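Local structure of putative cytosine/guanine deaminase (2PAJ) at residues Met217-Val222 and His274-Ser279; Tyr283-Lys288 and Pro308-Arg313; Asp292-Leu297 and Ala325-Pro330. The protein catalyses the hydrolytic deamination of 2-amino-4-hydroxypteridines such as isoxanthopterin to 2,4-dihydroxypteridines with release of ammonium, as a zinc amidohydrolase. All blocks are in the same frame, centred on the assembly; numbering follows the deposited sequence.

Contact 1 of 3, residues Met217-Val222 and His274-Ser279; sequences MAPTTV and HDWLGS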
loop_
_atom_site.group_PDB
_atom_site.type_symbol
_atom_site.label_atom_id
_atom_site.label_comp_id
_atom_site.label_asym_id
_atom_site.label_seq_id
_atom_site.Cartn_x
_atom_site.Cartn_y
_atom_site.Cartn_z
ATOM N N MET A 217 -7.774 -6.133 10.929
ATOM C CA MET A 217 -8.666 -7.289 10.779
ATOM C C MET A 217 -9.060 -7.388 9.302
ATOM O O MET A 217 -9.826 -6.558 8.826
ATOM C CB MET A 217 -9.914 -7.043 11.637
ATOM C CG MET A 217 -10.988 -8.136 11.625
ATOM S SD MET A 217 -10.530 -9.631 12.523
ATOM C CE MET A 217 -10.548 -10.817 11.240
ATOM N N ALA A 218 -8.579 -8.409 8.592
ATOM C CA ALA A 218 -8.862 -8.515 7.159
ATOM C C ALA A 218 -9.256 -9.852 6.516
ATOM O O ALA A 218 -8.546 -10.359 5.644
ATOM C CB ALA A 218 -7.680 -7.931 6.386
ATOM N N PRO A 219 -10.401 -10.424 6.910
ATOM C CA PRO A 219 -10.816 -11.696 6.306
ATOM C C PRO A 219 -10.845 -11.533 4.773
ATOM O O PRO A 219 -11.595 -10.705 4.253
ATOM C CB PRO A 219 -12.211 -11.907 6.889
ATOM C CG PRO A 219 -12.121 -11.225 8.230
ATOM C CD PRO A 219 -11.376 -9.960 7.911
ATOM N N THR A 220 -10.043 -12.320 4.060
ATOM C CA THR A 220 -9.947 -12.227 2.598
ATOM C C THR A 220 -11.157 -11.662 1.838
ATOM O O THR A 220 -11.150 -10.496 1.444
ATOM C CB THR A 220 -9.572 -13.578 2.004
ATOM O OG1 THR A 220 -8.639 -14.226 2.881
ATOM C CG2 THR A 220 -8.910 -13.377 0.634
ATOM N N THR A 221 -12.172 -12.490 1.606
ATOM C CA THR A 221 -13.391 -12.046 0.923
ATOM C C THR A 221 -14.502 -12.209 1.941
ATOM O O THR A 221 -15.207 -13.211 1.967
ATOM C CB THR A 221 -13.707 -12.894 -0.323
ATOM O OG1 THR A 221 -12.537 -12.973 -1.144
ATOM C CG2 THR A 221 -14.846 -12.257 -1.130
ATOM N N VAL A 222 -14.631 -11.200 2.784
ATOM C CA VAL A 222 -15.598 -11.186 3.865
ATOM C C VAL A 222 -16.974 -11.834 3.604
ATOM O O VAL A 222 -17.563 -12.414 4.517
ATOM C CB VAL A 222 -15.770 -9.733 4.382
ATOM C CG1 VAL A 222 -16.919 -9.040 3.672
ATOM C CG2 VAL A 222 -15.938 -9.734 5.883
ATOM N N HIS A 274 -24.123 -6.014 9.076
ATOM C CA HIS A 274 -23.290 -6.914 9.857
ATOM C C HIS A 274 -22.056 -6.236 10.417
ATOM O O HIS A 274 -20.998 -6.852 10.517
ATOM C CB HIS A 274 -22.891 -8.108 9.005
ATOM C CG HIS A 274 -24.057 -8.950 8.601
ATOM N ND1 HIS A 274 -24.307 -10.189 9.152
ATOM C CD2 HIS A 274 -25.090 -8.695 7.763
ATOM C CE1 HIS A 274 -25.446 -10.657 8.674
ATOM N NE2 HIS A 274 -25.941 -9.769 7.829
ATOM N N ASP A 275 -22.212 -4.964 10.778
ATOM C CA ASP A 275 -21.143 -4.162 11.365
ATOM C C ASP A 275 -19.859 -4.066 10.537
ATOM O O ASP A 275 -18.759 -4.014 11.097
ATOM C CB ASP A 275 -20.795 -4.699 12.762
ATOM C CG ASP A 275 -21.986 -4.674 13.722
ATOM O OD1 ASP A 275 -22.596 -3.593 13.913
ATOM O OD2 ASP A 275 -22.310 -5.741 14.289
ATOM N N TRP A 276 -19.994 -4.017 9.211
ATOM C CA TRP A 276 -18.825 -3.944 8.347
ATOM C C TRP A 276 -18.717 -2.719 7.448
ATOM O O TRP A 276 -18.293 -2.813 6.295
ATOM C CB TRP A 276 -18.688 -5.224 7.510
ATOM C CG TRP A 276 -17.731 -6.163 8.122
ATOM C CD1 TRP A 276 -17.963 -7.004 9.182
ATOM C CD2 TRP A 276 -16.329 -6.262 7.835
ATOM N NE1 TRP A 276 -16.793 -7.611 9.579
ATOM C CE2 TRP A 276 -15.773 -7.178 8.775
ATOM C CE3 TRP A 276 -15.484 -5.666 6.884
ATOM C CZ2 TRP A 276 -14.405 -7.509 8.787
ATOM C CZ3 TRP A 276 -14.133 -5.995 6.895
ATOM C CH2 TRP A 276 -13.604 -6.911 7.843
ATOM N N LEU A 277 -19.100 -1.569 7.984
ATOM C CA LEU A 277 -18.984 -0.305 7.271
ATOM C C LEU A 277 -18.503 0.703 8.305
ATOM O O LEU A 277 -18.436 0.398 9.492
ATOM C CB LEU A 277 -20.324 0.162 6.689
ATOM C CG LEU A 277 -21.033 -0.607 5.565
ATOM C CD1 LEU A 277 -22.160 0.256 5.015
ATOM C CD2 LEU A 277 -20.064 -0.968 4.459
ATOM N N GLY A 278 -18.177 1.906 7.854
ATOM C CA GLY A 278 -17.695 2.932 8.759
ATOM C C GLY A 278 -16.324 3.380 8.324
ATOM O O GLY A 278 -15.645 2.663 7.610
ATOM N N SER A 279 -15.920 4.569 8.750
ATOM C CA SER A 279 -14.615 5.113 8.381
ATOM C C SER A 279 -13.527 4.205 8.918
ATOM O O SER A 279 -12.340 4.405 8.673
ATOM C CB SER A 279 -14.464 6.515 8.959
ATOM O OG SER A 279 -14.943 6.549 10.290
#

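Contact 2 of 3, residues Tyr283-Lys288 and Pro308-Arg313; sequences YAHLVK and PQSNGR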
loop_
_atom_site.group_PDB
_atom_site.type_symbol
_atom_site.label_atom_id
_atom_site.label_comp_id
_atom_site.label_asym_id
_atom_site.label_seq_id
_atom_site.Cartn_x
_atom_site.Cartn_y
_atom_site.Cartn_z
ATOM N N TYR A 283 -12.574 -1.261 1.543
ATOM C CA TYR A 283 -12.567 -2.431 0.666
ATOM C C TYR A 283 -11.750 -2.354 -0.602
ATOM O O TYR A 283 -11.562 -1.290 -1.186
ATOM C CB TYR A 283 -13.981 -2.802 0.242
ATOM C CG TYR A 283 -14.875 -3.242 1.368
ATOM C CD1 TYR A 283 -15.692 -2.326 2.023
ATOM C CD2 TYR A 283 -14.908 -4.581 1.779
ATOM C CE1 TYR A 283 -16.512 -2.719 3.042
ATOM C CE2 TYR A 283 -15.729 -4.986 2.802
ATOM C CZ TYR A 283 -16.531 -4.050 3.428
ATOM O OH TYR A 283 -17.374 -4.429 4.439
ATOM N N ALA A 284 -11.296 -3.528 -1.024
ATOM C CA ALA A 284 -10.534 -3.695 -2.249
ATOM C C ALA A 284 -11.431 -4.423 -3.251
ATOM O O ALA A 284 -12.422 -5.050 -2.880
ATOM C CB ALA A 284 -9.280 -4.515 -1.991
ATOM N N HIS A 285 -11.066 -4.328 -4.523
ATOM C CA HIS A 285 -11.786 -4.979 -5.611
ATOM C C HIS A 285 -13.291 -4.777 -5.591
ATOM O O HIS A 285 -14.050 -5.721 -5.771
ATOM C CB HIS A 285 -11.460 -6.482 -5.621
ATOM C CG HIS A 285 -10.001 -6.777 -5.824
ATOM N ND1 HIS A 285 -9.022 -5.812 -5.679
ATOM C CD2 HIS A 285 -9.351 -7.928 -6.123
ATOM C CE1 HIS A 285 -7.834 -6.355 -5.879
ATOM N NE2 HIS A 285 -8.005 -7.639 -6.148
ATOM N N LEU A 286 -13.744 -3.555 -5.361
ATOM C CA LEU A 286 -15.178 -3.346 -5.386
ATOM C C LEU A 286 -15.574 -2.682 -6.695
ATOM O O LEU A 286 -15.729 -1.456 -6.771
ATOM C CB LEU A 286 -15.659 -2.507 -4.200
ATOM C CG LEU A 286 -15.441 -1.004 -4.109
ATOM C CD1 LEU A 286 -16.210 -0.518 -2.883
ATOM C CD2 LEU A 286 -13.948 -0.669 -3.993
ATOM N N VAL A 287 -15.687 -3.509 -7.734
ATOM C CA VAL A 287 -16.096 -3.060 -9.058
ATOM C C VAL A 287 -17.595 -3.341 -9.036
ATOM O O VAL A 287 -18.045 -4.171 -8.239
ATOM C CB VAL A 287 -15.430 -3.908 -10.153
ATOM C CG1 VAL A 287 -15.814 -5.377 -9.969
ATOM C CG2 VAL A 287 -15.849 -3.411 -11.533
ATOM N N LYS A 288 -18.371 -2.667 -9.878
ATOM C CA LYS A 288 -19.823 -2.878 -9.887
ATOM C C LYS A 288 -20.442 -2.393 -8.568
ATOM O O LYS A 288 -20.500 -3.138 -7.583
ATOM C CB LYS A 288 -20.167 -4.361 -10.050
ATOM C CG LYS A 288 -19.324 -5.109 -11.065
ATOM C CD LYS A 288 -19.689 -6.602 -11.065
ATOM C CE LYS A 288 -18.692 -7.442 -11.880
ATOM N NZ LYS A 288 -18.999 -8.909 -11.847
ATOM N N PRO A 308 -6.516 -0.439 -10.455
ATOM C CA PRO A 308 -6.776 -0.501 -11.894
ATOM C C PRO A 308 -6.116 -1.637 -12.696
ATOM O O PRO A 308 -6.817 -2.416 -13.341
ATOM C CB PRO A 308 -6.375 0.895 -12.371
ATOM C CG PRO A 308 -5.354 1.317 -11.377
ATOM C CD PRO A 308 -5.947 0.869 -10.086
ATOM N N GLN A 309 -4.788 -1.736 -12.672
ATOM C CA GLN A 309 -4.085 -2.787 -13.417
ATOM C C GLN A 309 -4.572 -4.196 -13.087
ATOM O O GLN A 309 -4.618 -5.069 -13.946
ATOM C CB GLN A 309 -2.584 -2.714 -13.160
ATOM C CG GLN A 309 -1.921 -1.495 -13.749
ATOM C CD GLN A 309 -0.458 -1.408 -13.386
ATOM O OE1 GLN A 309 -0.109 -1.278 -12.213
ATOM N NE2 GLN A 309 0.408 -1.474 -14.386
ATOM N N SER A 310 -4.927 -4.412 -11.829
ATOM C CA SER A 310 -5.412 -5.707 -11.392
ATOM C C SER A 310 -6.882 -5.860 -11.781
ATOM O O SER A 310 -7.285 -6.875 -12.346
ATOM C CB SER A 310 -5.249 -5.822 -9.885
ATOM O OG SER A 310 -5.384 -7.173 -9.460
ATOM N N ASN A 311 -7.681 -4.839 -11.484
ATOM C CA ASN A 311 -9.107 -4.860 -11.802
ATOM C C ASN A 311 -9.383 -5.026 -13.291
ATOM O O ASN A 311 -10.513 -5.311 -13.691
ATOM C CB ASN A 311 -9.798 -3.590 -11.281
ATOM C CG ASN A 311 -9.854 -3.534 -9.762
ATOM O OD1 ASN A 311 -9.796 -4.565 -9.078
ATOM N ND2 ASN A 311 -9.982 -2.323 -9.224
ATOM N N GLY A 312 -8.357 -4.843 -14.115
ATOM C CA GLY A 312 -8.545 -5.009 -15.541
ATOM C C GLY A 312 -8.715 -6.485 -15.853
ATOM O O GLY A 312 -9.584 -6.874 -16.641
ATOM N N ARG A 313 -7.876 -7.312 -15.223
ATOM C CA ARG A 313 -7.906 -8.767 -15.400
ATOM C C ARG A 313 -9.144 -9.272 -14.658
ATOM O O ARG A 313 -9.117 -10.278 -13.938
ATOM C CB ARG A 313 -6.628 -9.404 -14.821
ATOM C CG ARG A 313 -6.437 -10.845 -15.282
ATOM C CD ARG A 313 -5.227 -11.561 -14.667
ATOM N NE ARG A 313 -5.414 -11.897 -13.253
ATOM C CZ ARG A 313 -4.843 -12.942 -12.644
ATOM N NH1 ARG A 313 -4.045 -13.774 -13.319
ATOM N NH2 ARG A 313 -5.055 -13.152 -11.344
HETATM O O HOH W 1 -9.366 -2.699 -5.984
#

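Contact 3 of 3, residues Asp292-Leu297 and Ala325-Pro330; sequences DEIALL and ADAGVP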
loop_
_atom_site.group_PDB
_atom_site.type_symbol
_atom_site.label_atom_id
_atom_site.label_comp_id
_atom_site.label_asym_id
_atom_site.label_seq_id
_atom_site.Cartn_x
_atom_site.Cartn_y
_atom_site.Cartn_z
ATOM N N ASP A 292 -27.041 3.591 -4.869
ATOM C CA ASP A 292 -27.440 3.506 -3.467
ATOM C C ASP A 292 -26.277 2.974 -2.646
ATOM O O ASP A 292 -26.080 3.352 -1.484
ATOM C CB ASP A 292 -28.634 2.560 -3.316
ATOM C CG ASP A 292 -29.775 2.908 -4.253
ATOM O OD1 ASP A 292 -30.345 4.019 -4.120
ATOM O OD2 ASP A 292 -30.097 2.068 -5.127
ATOM N N GLU A 293 -25.513 2.083 -3.262
ATOM C CA GLU A 293 -24.355 1.502 -2.606
ATOM C C GLU A 293 -23.261 2.543 -2.434
ATOM O O GLU A 293 -22.504 2.496 -1.466
ATOM C CB GLU A 293 -23.825 0.318 -3.411
ATOM C CG GLU A 293 -24.677 -0.935 -3.298
ATOM C CD GLU A 293 -24.090 -2.117 -4.061
ATOM O OE1 GLU A 293 -24.229 -2.149 -5.302
ATOM O OE2 GLU A 293 -23.488 -3.013 -3.424
ATOM N N ILE A 294 -23.177 3.482 -3.373
ATOM C CA ILE A 294 -22.169 4.526 -3.302
ATOM C C ILE A 294 -22.504 5.503 -2.197
ATOM O O ILE A 294 -21.627 5.968 -1.476
ATOM C CB ILE A 294 -22.051 5.270 -4.647
ATOM C CG1 ILE A 294 -21.503 4.313 -5.707
ATOM C CG2 ILE A 294 -21.113 6.469 -4.524
ATOM C CD1 ILE A 294 -21.507 4.885 -7.087
ATOM N N ALA A 295 -23.787 5.799 -2.058
ATOM C CA ALA A 295 -24.265 6.719 -1.030
ATOM C C ALA A 295 -23.953 6.174 0.364
ATOM O O ALA A 295 -23.528 6.914 1.257
ATOM C CB ALA A 295 -25.764 6.932 -1.187
ATOM N N LEU A 296 -24.171 4.873 0.538
ATOM C CA LEU A 296 -23.909 4.218 1.809
ATOM C C LEU A 296 -22.425 4.260 2.134
ATOM O O LEU A 296 -22.042 4.359 3.292
ATOM C CB LEU A 296 -24.377 2.766 1.765
ATOM C CG LEU A 296 -25.486 2.340 2.726
ATOM C CD1 LEU A 296 -25.602 0.833 2.683
ATOM C CD2 LEU A 296 -25.178 2.809 4.137
ATOM N N LEU A 297 -21.586 4.166 1.114
ATOM C CA LEU A 297 -20.150 4.228 1.337
ATOM C C LEU A 297 -19.774 5.642 1.713
ATOM O O LEU A 297 -18.877 5.864 2.515
ATOM C CB LEU A 297 -19.394 3.825 0.074
ATOM C CG LEU A 297 -19.472 2.344 -0.287
ATOM C CD1 LEU A 297 -18.885 2.131 -1.667
ATOM C CD2 LEU A 297 -18.748 1.520 0.769
ATOM N N ALA A 325 -15.565 9.021 -5.590
ATOM C CA ALA A 325 -14.778 10.182 -5.216
ATOM C C ALA A 325 -15.678 11.405 -5.152
ATOM O O ALA A 325 -15.544 12.235 -4.252
ATOM C CB ALA A 325 -13.661 10.401 -6.227
ATOM N N ASP A 326 -16.606 11.511 -6.101
ATOM C CA ASP A 326 -17.518 12.649 -6.135
ATOM C C ASP A 326 -18.555 12.534 -5.039
ATOM O O ASP A 326 -19.014 13.543 -4.493
ATOM C CB ASP A 326 -18.211 12.738 -7.491
ATOM C CG ASP A 326 -17.244 13.057 -8.609
ATOM O OD1 ASP A 326 -16.434 13.995 -8.424
ATOM O OD2 ASP A 326 -17.291 12.376 -9.662
ATOM N N ALA A 327 -18.922 11.293 -4.731
ATOM C CA ALA A 327 -19.890 11.008 -3.690
ATOM C C ALA A 327 -19.271 11.381 -2.354
ATOM O O ALA A 327 -19.975 11.645 -1.386
ATOM C CB ALA A 327 -20.253 9.538 -3.712
ATOM N N GLY A 328 -17.945 11.407 -2.307
ATOM C CA GLY A 328 -17.283 11.769 -1.075
ATOM C C GLY A 328 -16.623 10.614 -0.352
ATOM O O GLY A 328 -16.036 10.807 0.710
ATOM N N VAL A 329 -16.698 9.414 -0.904
ATOM C CA VAL A 329 -16.072 8.303 -0.225
ATOM C C VAL A 329 -14.559 8.341 -0.434
ATOM O O VAL A 329 -14.087 8.594 -1.541
ATOM C CB VAL A 329 -16.655 6.949 -0.705
ATOM C CG1 VAL A 329 -17.660 7.178 -1.803
ATOM C CG2 VAL A 329 -15.543 6.017 -1.166
ATOM N N PRO A 330 -13.779 8.113 0.644
ATOM C CA PRO A 330 -12.316 8.119 0.561
ATOM C C PRO A 330 -11.760 7.076 -0.410
ATOM O O PRO A 330 -12.145 5.905 -0.385
ATOM C CB PRO A 330 -11.875 7.885 2.011
ATOM C CG PRO A 330 -13.055 7.254 2.658
ATOM C CD PRO A 330 -14.218 7.971 2.044
#

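Contact 1 of 3, residues Met217-Val222 and His274-Ser279
Val222 sets one methyl, CG2, over the face of the Trp276 indole, and this is the firm part of the contact. CG2 lies 3.8 Å from the centroid of the six-membered ring (CD2, CE2, CE3, CZ2, CZ3, CH2) and only 9° off the ring normal, the geometry of a CH-pi contact. The far end of the same ring meets the beginning of the other segment. CD of Pro219 comes within 3.8 Å of Trp276 CH2, and the backbone O of Met217 approaches that CH2 to 3.9 Å, both obliquely to the ring. Met217 adds a looser apolar touch, its CG 4.5 Å from Trp276 CZ2. A chi2 of 79° turns the indole plane nearly square to its CA-CB-CG plane, presenting a broad face to Val222. No hydrogen bond joins the segments; the buried NE1 of Trp276 is satisfied by Met231 O on helix 228-240.

All four touching residues are buried, whereas the bend between Pro219 and Val222, at Thr220 and Thr221, is partly exposed, and Asp275 and Ser279 near Trp276 are exposed. Asp275, at positive phi, is the C-prime residue of a Schellman motif that ends helix 267-273, so Trp276 enters the interior just where that helix stops. The indole also rests on Met245 and Ser247 of strand 244-248 and on Thr234 of helix 228-240. Such filling of the layer between barrel strands and surrounding helices is characteristic of the TIM-barrel fold of amidohydrolases.

Contact 2 of 3, residues Tyr283-Lys288 and Pro308-Arg313
His285 offers one face of its imidazole to the side-chain oxygen of Asn311. Its CB points neither at the facing helix nor from it; the first torsion, -60°, sets CG anti to the carbonyl carbon and brings the ring nearer. CG then lies 3.9 Å from Asn311 OD1. The next atom, ND1, is closer at 3.7 Å from that OD1, which stands 3.6 Å above the ring plane, offset toward the rim. CE1 follows at 4.2 Å from OD1, with ring and amide planes 85° apart. At the tip, NE2 comes to 4.2 Å from Ser310 OG, a proximity rather than a bond, and makes a weak hydrogen bond with Asp336 OD1.

A water supplies the polar link between the segments: it accepts from His285 N at 2.8 Å and, weakly, from Asn311 ND2 at 3.3 Å. The imidazole also meets the rings of His248 and His76, fellow members of the zinc site, and lies about 3 Å from the metal. Ser310 OG is hydrogen-bonded to Asp336 OD2 and Ser340 OG. Helix 308-312 thus acts in the second shell: Ser310 could help fix the zinc-site aspartate, while Asn311 only covers a face of His285, which binds zinc and probably substrate.

Contact 3 of 3, residues Asp292-Leu297 and Ala325-Pro330
Ile294 and Leu297, one helical turn apart on helix 291-300, meet Ala327 and Val329 where the chain leaves helix 324-327. The apolar contacts come first. CG2 of Ile294 approaches CB of Ala327 to 3.3 Å, a separation too short to be taken literally, which shows only that the two methyls are neighbours. That branch is placed by the side-chain rotation, which puts CG2 anti to the backbone N, while CG1 is anti to the carbonyl carbon. The same Ile294 CG2 is 4.5 Å from Val329 CG1, and this Val329 CG1 is 4.2 Å from CB of Leu297. Val329 therefore sits against both Ile294 and Leu297.

A second kind of contact sets side chain against backbone: Val329 CB lies 4.1 Å from the carbonyl O of Leu297, and its CG1 is 4.2 Å from the O of Ile294. These are van der Waals approaches, and no hydrogen bond crosses between the segments.

The hydrogen bonds lie within each segment or run to residues outside the pair. Leu297 N binds Glu293 O at 3.2 Å, as an alpha-helix requires. On the other side Gly328, with phi of 107°, is the C-prime residue of a Schellman motif, with Val329 N to Met324 O and, weakly, Gly328 N to Ala325 O at 3.2 Å. The reversal ends the helix and carries Val329 back toward Ile294 and Leu297.

Around this pairing, Leu297 also packs on Leu286 and Thr302, and Leu296 touches Val268 of helix 267-273. Pro330 bonds through its backbone to Val304 of strand 303-306 and touches Val397 of helix 383-398. In the outer layer of the barrel, the contact joins helix 291-300 to the end of helix 324-327 and the loop that leads into strand 331-333.

In the fold
The three contacts form a compact group, with centres about 17 Å apart for contacts 1 and 2 and for contacts 1 and 3, and about 16 Å for contacts 2 and 3. Contact 1 closes before the others open, whereas the segments of contacts 2 and 3 alternate along the chain. Trp276 O lies 2.6 Å from Tyr283 OH, a probable hydrogen bond, and Leu286 CD1 is 4.0 Å from Leu297 CD1. In the amidohydrolase barrel, contact 1 packs the loop after strand 213-217, linked to 281-284 through strand 244-248, on the loop before strand 281-284. Contact 2 contributes His285 to the zinc site, and contact 3 packs helix 291-300 on the end of helix 324-327, beside parallel strands 303-306 and 331-333.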